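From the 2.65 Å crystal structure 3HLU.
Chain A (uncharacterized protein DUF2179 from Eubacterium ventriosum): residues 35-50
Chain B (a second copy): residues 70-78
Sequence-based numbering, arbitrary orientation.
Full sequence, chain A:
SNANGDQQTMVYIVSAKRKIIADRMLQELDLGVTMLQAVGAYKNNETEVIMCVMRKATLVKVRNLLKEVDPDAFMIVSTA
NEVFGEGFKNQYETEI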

HETATM    1  N   MSE A  35       4.303  -6.416 -10.782  1.00 90.19           N
HETATM    2  CA  MSE A  35       4.563  -6.834  -9.424  1.00 88.82           C
HETATM    3  C   MSE A  35       5.636  -5.946  -8.799  1.00 88.36           C
HETATM    4  O   MSE A  35       6.819  -6.253  -8.826  1.00 91.45           O
HETATM    5  CB  MSE A  35       4.954  -8.302  -9.380  1.00 88.87           C
HETATM    6  CG  MSE A  35       4.525  -8.958  -8.097  1.00 98.36           C
HETATM    7 SE   MSE A  35       2.578  -9.001  -7.936  0.43 89.83          SE
HETATM    8  CE  MSE A  35       2.279 -10.689  -8.823  1.00 85.95           C
ATOM      9  N   LEU A  36       5.188  -4.825  -8.249  1.00 91.22           N
ATOM     10  CA  LEU A  36       6.034  -3.860  -7.560  1.00 90.71           C
ATOM     11  C   LEU A  36       6.573  -4.336  -6.204  1.00 91.60           C
ATOM     12  O   LEU A  36       5.964  -5.156  -5.508  1.00 93.06           O
ATOM     13  CB  LEU A  36       5.252  -2.563  -7.374  1.00 91.98           C
ATOM     14  CG  LEU A  36       5.919  -1.492  -6.519  1.00 97.72           C
ATOM     15  CD1 LEU A  36       7.291  -1.155  -7.091  1.00100.24           C
ATOM     16  CD2 LEU A  36       5.046  -0.233  -6.425  1.00 95.50           C
ATOM     17  N   GLN A  37       7.734  -3.815  -5.836  1.00 94.61           N
ATOM     18  CA  GLN A  37       8.394  -4.219  -4.600  1.00 98.51           C
ATOM     19  C   GLN A  37       8.452  -3.052  -3.612  1.00 94.83           C
ATOM     20  O   GLN A  37       8.913  -1.965  -3.950  1.00 93.60           O
ATOM     21  CB  GLN A  37       9.796  -4.755  -4.903  1.00 99.83           C
ATOM     22  CG  GLN A  37      10.410  -5.556  -3.773  1.00103.98           C
ATOM     23  CD  GLN A  37      11.242  -6.705  -4.298  1.00116.62           C
ATOM     24  OE1 GLN A  37      12.481  -6.642  -4.304  1.00119.83           O
ATOM     25  NE2 GLN A  37      10.564  -7.761  -4.766  1.00114.43           N
ATOM     26  N   ALA A  38       7.972  -3.284  -2.394  1.00 90.88           N
ATOM     27  CA  ALA A  38       7.848  -2.213  -1.410  1.00 90.12           C
ATOM     28  C   ALA A  38       9.174  -1.921  -0.696  1.00 90.09           C
ATOM     29  O   ALA A  38      10.068  -2.761  -0.658  1.00 92.16           O
ATOM     30  CB  ALA A  38       6.748  -2.548  -0.400  1.00 83.83           C
ATOM     31  N   VAL A  39       9.308  -0.720  -0.150  1.00 85.60           N
ATOM     32  CA  VAL A  39      10.472  -0.403   0.645  1.00 82.77           C
ATOM     33  C   VAL A  39      10.087  -0.770   2.054  1.00 81.70           C
ATOM     34  O   VAL A  39       9.294  -0.067   2.679  1.00 81.72           O
ATOM     35  CB  VAL A  39      10.835   1.108   0.543  1.00 85.70           C
ATOM     36  CG1 VAL A  39      11.918   1.505   1.560  1.00 82.85           C
ATOM     37  CG2 VAL A  39      11.264   1.463  -0.887  1.00 80.74           C
ATOM     38  N   GLY A  40      10.606  -1.888   2.546  1.00 80.95           N
ATOM     39  CA  GLY A  40      10.341  -2.277   3.923  1.00 81.10           C
ATOM     40  C   GLY A  40      11.227  -1.546   4.916  1.00 79.02           C
ATOM     41  O   GLY A  40      12.121  -0.805   4.529  1.00 80.80           O
ATOM     42  N   ALA A  41      10.987  -1.743   6.203  1.00 79.76           N
ATOM     43  CA  ALA A  41      11.886  -1.217   7.231  1.00 79.61           C
ATOM     44  C   ALA A  41      13.352  -1.661   7.020  1.00 82.41           C
ATOM     45  O   ALA A  41      14.279  -0.885   7.244  1.00 79.92           O
ATOM     46  CB  ALA A  41      11.396  -1.626   8.601  1.00 78.93           C
ATOM     47  N   TYR A  42      13.541  -2.919   6.607  1.00 85.21           N
ATOM     48  CA  TYR A  42      14.848  -3.470   6.239  1.00 82.81           C
ATOM     49  C   TYR A  42      14.699  -3.959   4.826  1.00 83.33           C
ATOM     50  O   TYR A  42      13.590  -4.294   4.429  1.00 83.35           O
ATOM     51  CB  TYR A  42      15.222  -4.678   7.106  1.00 82.87           C
ATOM     52  CG  TYR A  42      15.249  -4.439   8.604  1.00 84.40           C
ATOM     53  CD1 TYR A  42      14.187  -4.834   9.403  1.00 84.82           C
ATOM     54  CD2 TYR A  42      16.341  -3.826   9.225  1.00 85.40           C
ATOM     55  CE1 TYR A  42      14.197  -4.624  10.773  1.00 84.82           C
ATOM     56  CE2 TYR A  42      16.358  -3.600  10.603  1.00 80.76           C
ATOM     57  CZ  TYR A  42      15.282  -4.010  11.372  1.00 85.01           C
ATOM     58  OH  TYR A  42      15.262  -3.803  12.749  1.00 88.48           O
ATOM     59  N   LYS A  43      15.794  -4.024   4.070  1.00 83.63           N
ATOM     60  CA  LYS A  43      15.708  -4.569   2.714  1.00 85.58           C
ATOM     61  C   LYS A  43      15.721  -6.097   2.577  1.00 87.49           C
ATOM     62  O   LYS A  43      15.264  -6.590   1.561  1.00 90.15           O
ATOM     63  CB  LYS A  43      16.718  -3.929   1.760  1.00 87.34           C
ATOM     64  CG  LYS A  43      18.179  -4.203   2.066  1.00 92.80           C
ATOM     65  CD  LYS A  43      19.085  -3.343   1.153  1.00 97.23           C
ATOM     66  CE  LYS A  43      20.595  -3.575   1.423  1.00 97.64           C
ATOM     67  NZ  LYS A  43      21.427  -2.315   1.298  1.00 94.26           N
ATOM     68  N   ASN A  44      16.228  -6.847   3.561  1.00 90.30           N
ATOM     69  CA  ASN A  44      16.117  -8.306   3.496  1.00 91.94           C
ATOM     70  C   ASN A  44      14.660  -8.713   3.621  1.00 93.06           C
ATOM     71  O   ASN A  44      14.287  -9.843   3.297  1.00 98.12           O
ATOM     72  CB  ASN A  44      16.842  -9.069   4.618  1.00 94.18           C
ATOM     73  CG  ASN A  44      17.803  -8.231   5.390  1.00 91.75           C
ATOM     74  OD1 ASN A  44      17.573  -7.040   5.660  1.00 86.68           O
ATOM     75  ND2 ASN A  44      18.892  -8.880   5.826  1.00 89.10           N
ATOM     76  N   ASN A  45      13.852  -7.806   4.147  1.00 91.55           N
ATOM     77  CA  ASN A  45      12.442  -8.096   4.368  1.00 94.67           C
ATOM     78  C   ASN A  45      11.573  -7.656   3.184  1.00 93.39           C
ATOM     79  O   ASN A  45      10.839  -6.681   3.275  1.00 93.03           O
ATOM     80  CB  ASN A  45      11.976  -7.437   5.666  1.00 90.03           C
ATOM     81  CG  ASN A  45      11.149  -8.364   6.523  1.00 93.09           C
ATOM     82  OD1 ASN A  45      11.078  -8.186   7.738  1.00 95.18           O
ATOM     83  ND2 ASN A  45      10.522  -9.365   5.902  1.00 94.98           N
ATOM     84  N   GLU A  46      11.680  -8.367   2.066  1.00 97.24           N
ATOM     85  CA  GLU A  46      10.888  -8.034   0.887  1.00100.20           C
ATOM     86  C   GLU A  46       9.385  -8.293   1.072  1.00 97.88           C
ATOM     87  O   GLU A  46       8.953  -9.251   1.733  1.00 95.16           O
ATOM     88  CB  GLU A  46      11.429  -8.710  -0.395  1.00102.67           C
ATOM     89  CG  GLU A  46      12.507  -9.767  -0.178  1.00103.74           C
ATOM     90  CD  GLU A  46      13.373  -9.994  -1.429  1.00113.06           C
ATOM     91  OE1 GLU A  46      14.568  -9.582  -1.415  1.00112.20           O
ATOM     92  OE2 GLU A  46      12.855 -10.576  -2.420  1.00111.48           O
ATOM     93  N   THR A  47       8.602  -7.393   0.497  1.00 94.98           N
ATOM     94  CA  THR A  47       7.166  -7.556   0.414  1.00 91.87           C
ATOM     95  C   THR A  47       6.770  -6.998  -0.956  1.00 89.56           C
ATOM     96  O   THR A  47       7.294  -5.980  -1.416  1.00 88.41           O
ATOM     97  CB  THR A  47       6.464  -6.864   1.608  1.00 89.73           C
ATOM     98  OG1 THR A  47       5.038  -7.000   1.508  1.00 86.49           O
ATOM     99  CG2 THR A  47       6.850  -5.402   1.665  1.00 90.48           C
ATOM    100  N   GLU A  48       5.899  -7.719  -1.644  1.00 92.30           N
ATOM    101  CA  GLU A  48       5.552  -7.368  -3.009  1.00 90.70           C
ATOM    102  C   GLU A  48       4.134  -6.871  -3.065  1.00 88.26           C
ATOM    103  O   GLU A  48       3.237  -7.397  -2.409  1.00 87.00           O
ATOM    104  CB  GLU A  48       5.595  -8.594  -3.897  1.00 96.94           C
ATOM    105  CG  GLU A  48       6.936  -9.112  -4.323  1.00103.19           C
ATOM    106  CD  GLU A  48       6.756 -10.150  -5.422  1.00110.88           C
ATOM    107  OE1 GLU A  48       5.778 -10.958  -5.328  1.00101.81           O
ATOM    108  OE2 GLU A  48       7.571 -10.131  -6.382  1.00113.01           O
ATOM    109  N   VAL A  49       3.926  -5.893  -3.920  1.00 85.03           N
ATOM    110  CA  VAL A  49       2.634  -5.283  -4.069  1.00 82.87           C
ATOM    111  C   VAL A  49       2.216  -5.426  -5.532  1.00 82.50           C
ATOM    112  O   VAL A  49       3.060  -5.378  -6.412  1.00 84.72           O
ATOM    113  CB  VAL A  49       2.740  -3.807  -3.614  1.00 81.73           C
ATOM    114  CG1 VAL A  49       1.768  -2.901  -4.351  1.00 80.36           C
ATOM    115  CG2 VAL A  49       2.581  -3.719  -2.109  1.00 74.70           C
ATOM    116  N   ILE A  50       0.927  -5.646  -5.789  1.00 79.07           N
ATOM    117  CA  ILE A  50       0.412  -5.611  -7.158  1.00 80.26           C
ATOM    118  C   ILE A  50       0.020  -4.188  -7.544  1.00 78.65           C
ATOM    119  O   ILE A  50      -0.817  -3.566  -6.898  1.00 77.65           O
ATOM    120  CB  ILE A  50      -0.830  -6.520  -7.364  1.00 77.92           C
ATOM    121  CG1 ILE A  50      -0.550  -7.958  -6.967  1.00 75.08           C
ATOM    122  CG2 ILE A  50      -1.299  -6.476  -8.802  1.00 74.45           C
ATOM    123  CD1 ILE A  50      -1.792  -8.798  -6.955  1.00 74.78           C
TER
ATOM    124  N   ASP B  70       8.137  -1.051  13.868  1.00 88.87           N
ATOM    125  CA  ASP B  70       7.515  -2.195  13.207  1.00 86.78           C
ATOM    126  C   ASP B  70       8.435  -2.698  12.098  1.00 87.08           C
ATOM    127  O   ASP B  70       8.439  -2.164  10.995  1.00 87.20           O
ATOM    128  CB  ASP B  70       6.127  -1.824  12.655  1.00 83.59           C
ATOM    129  CG  ASP B  70       5.414  -3.005  11.990  1.00 86.86           C
ATOM    130  OD1 ASP B  70       4.228  -2.855  11.586  1.00 84.59           O
ATOM    131  OD2 ASP B  70       6.037  -4.085  11.861  1.00 88.20           O
ATOM    132  N   PRO B  71       9.242  -3.726  12.406  1.00 88.34           N
ATOM    133  CA  PRO B  71      10.148  -4.335  11.425  1.00 86.23           C
ATOM    134  C   PRO B  71       9.384  -4.869  10.236  1.00 85.01           C
ATOM    135  O   PRO B  71       9.967  -5.101   9.175  1.00 84.87           O
ATOM    136  CB  PRO B  71      10.753  -5.498  12.210  1.00 86.66           C
ATOM    137  CG  PRO B  71      10.694  -5.068  13.620  1.00 88.57           C
ATOM    138  CD  PRO B  71       9.423  -4.287  13.749  1.00 87.89           C
ATOM    139  N   ASP B  72       8.082  -5.069  10.409  1.00 85.50           N
ATOM    140  CA  ASP B  72       7.256  -5.607   9.329  1.00 87.36           C
ATOM    141  C   ASP B  72       6.534  -4.549   8.508  1.00 86.07           C
ATOM    142  O   ASP B  72       5.914  -4.862   7.495  1.00 86.40           O
ATOM    143  CB  ASP B  72       6.265  -6.629   9.868  1.00 88.40           C
ATOM    144  CG  ASP B  72       6.957  -7.853  10.435  1.00 96.49           C
ATOM    145  OD1 ASP B  72       7.818  -8.449   9.723  1.00 90.89           O
ATOM    146  OD2 ASP B  72       6.649  -8.196  11.605  1.00101.00           O
ATOM    147  N   ALA B  73       6.615  -3.299   8.939  1.00 83.46           N
ATOM    148  CA  ALA B  73       6.080  -2.209   8.150  1.00 79.97           C
ATOM    149  C   ALA B  73       6.830  -2.109   6.830  1.00 78.78           C
ATOM    150  O   ALA B  73       7.990  -2.514   6.710  1.00 77.29           O
ATOM    151  CB  ALA B  73       6.171  -0.896   8.921  1.00 77.83           C
ATOM    152  N   PHE B  74       6.147  -1.570   5.833  1.00 76.99           N
ATOM    153  CA  PHE B  74       6.770  -1.272   4.561  1.00 78.12           C
ATOM    154  C   PHE B  74       6.043  -0.097   3.907  1.00 76.23           C
ATOM    155  O   PHE B  74       4.942   0.287   4.307  1.00 72.54           O
ATOM    156  CB  PHE B  74       6.717  -2.484   3.653  1.00 75.68           C
ATOM    157  CG  PHE B  74       5.329  -2.945   3.373  1.00 78.09           C
ATOM    158  CD1 PHE B  74       4.680  -3.797   4.251  1.00 74.50           C
ATOM    159  CD2 PHE B  74       4.645  -2.495   2.252  1.00 78.10           C
ATOM    160  CE1 PHE B  74       3.392  -4.212   3.995  1.00 73.65           C
ATOM    161  CE2 PHE B  74       3.348  -2.911   2.001  1.00 74.79           C
ATOM    162  CZ  PHE B  74       2.729  -3.777   2.866  1.00 71.25           C
HETATM  163  N   MSE B  75       6.679   0.465   2.893  1.00 76.91           N
HETATM  164  CA  MSE B  75       6.191   1.669   2.273  1.00 78.21           C
HETATM  165  C   MSE B  75       6.064   1.477   0.797  1.00 78.28           C
HETATM  166  O   MSE B  75       6.891   0.817   0.174  1.00 78.12           O
HETATM  167  CB  MSE B  75       7.176   2.809   2.496  1.00 82.79           C
HETATM  168  CG  MSE B  75       7.595   3.019   3.946  1.00 86.38           C
HETATM  169 SE   MSE B  75       9.144   4.236   4.063  1.00115.70          SE
HETATM  170  CE  MSE B  75       8.185   5.908   4.315  1.00 97.32           C
ATOM    171  N   ILE B  76       5.037   2.094   0.237  1.00 75.93           N
ATOM    172  CA  ILE B  76       4.891   2.143  -1.193  1.00 75.95           C
ATOM    173  C   ILE B  76       5.254   3.514  -1.697  1.00 78.38           C
ATOM    174  O   ILE B  76       4.600   4.498  -1.381  1.00 81.75           O
ATOM    175  CB  ILE B  76       3.473   1.831  -1.594  1.00 77.27           C
ATOM    176  CG1 ILE B  76       3.136   0.402  -1.180  1.00 75.24           C
ATOM    177  CG2 ILE B  76       3.307   2.027  -3.081  1.00 78.22           C
ATOM    178  CD1 ILE B  76       1.675   0.136  -1.153  1.00 74.20           C
ATOM    179  N   VAL B  77       6.317   3.577  -2.482  1.00 81.19           N
ATOM    180  CA  VAL B  77       6.783   4.844  -3.018  1.00 87.46           C
ATOM    181  C   VAL B  77       6.239   5.111  -4.424  1.00 91.62           C
ATOM    182  O   VAL B  77       6.741   4.549  -5.414  1.00 88.60           O
ATOM    183  CB  VAL B  77       8.312   4.892  -3.072  1.00 87.16           C
ATOM    184  CG1 VAL B  77       8.756   6.206  -3.699  1.00 89.16           C
ATOM    185  CG2 VAL B  77       8.907   4.699  -1.671  1.00 83.62           C
ATOM    186  N   SER B  78       5.230   5.985  -4.493  1.00 95.03           N
ATOM    187  CA  SER B  78       4.518   6.316  -5.742  1.00 94.92           C
ATOM    188  C   SER B  78       5.405   6.880  -6.871  1.00 94.31           C
ATOM    189  O   SER B  78       6.439   7.524  -6.626  1.00 95.80           O
ATOM    190  CB  SER B  78       3.375   7.288  -5.432  1.00 94.54           C
ATOM    191  OG  SER B  78       2.179   6.919  -6.109  1.00 97.20           O
TER
HETATM  192  O   HOH W   1      10.794  -4.656   6.464  1.00 83.25           O

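Three residues cover the most surface in this contact between two copies of the protein: Phe B74 (76 Å²), Val A39 (72 Å²) and Pro B71 (61 Å²), out of 610 Å² summed over both sides. Each anchors a different kind of interaction.

Val A39 marks the place where the two chains join as antiparallel strands. Its backbone forms a reciprocal pair of hydrogen bonds with the selenomethionine Met B75: Val A39 N donates to Met B75 O at 2.9 Å with an N-H...O angle of 152°, and Met B75 N donates to Val A39 O at 2.7 Å and 146°. Two such bonds, with Val A39 CA and Met B75 CA 5.0 Å apart, define a hydrogen-bonded antiparallel pair. A third bond, from Ala A41 N to Ala B73 O (3.1 Å, 153°), continues the ladder two residues along chain A and two residues back along chain B. Between them lies the non-hydrogen-bonded pair of Gly A40 and Phe B74, with Gly A40 CA and Phe B74 CA 3.8 Å apart. This approach is close, and Gly A40 CA lies 3.6 Å from Phe B74 CB. The side chain of Val A39, in the t rotamer, shares a face of the sheet with that of Met B75, with Val A39 CB and Met B75 CB 4.5 Å apart, and Val A39 CG2 also meets Val B77 CG2 at 4.1 Å. The end of the Met B75 side chain leads away, so the packing here involves the base of that residue.

Phe B74 points to the other face. With chi1 at 60° (p), its ring lies against chain A residues brought together by that chain's own pairing, in which Ala A38 N donates to Thr A47 O (2.9 Å) and Val A49 N to Leu A36 O (2.7 Å). Thr A47 CG2 sits over one face of the Phe B74 ring, 3.8 Å from its centroid and 28° off the normal, which supports a CH-pi contact. Ala A38 CB approaches Phe B74 CD2 at 3.4 Å, while Val A49 CG2 is a looser neighbour at 4.3 Å from Phe B74 CE2; both lie oblique to the ring. Val A49 CG2 extends the apolar patch by touching Ile B76 CD1 at 4.1 Å.

Pro B71 contributes from a type I turn spanning Asp B70 to Ala B73. The turn is closed by Ala B73 N donating to Asp B70 O (3.0 Å) and reinforced by Asp B72 N donating to Asp B70 OD2 (2.7 Å, 136°). Pro B71 CB lies near the plane of the Tyr A42 ring, 3.8 Å from Tyr A42 CE1, so the proline meets the ring edge. Its carbonyl faces chain A as well: Ala A41 CB is 3.8 Å from Pro B71 O, and water 1 bridges the chains, donating to Pro B71 O at 2.9 Å and accepting from Tyr A42 N at 3.3 Å.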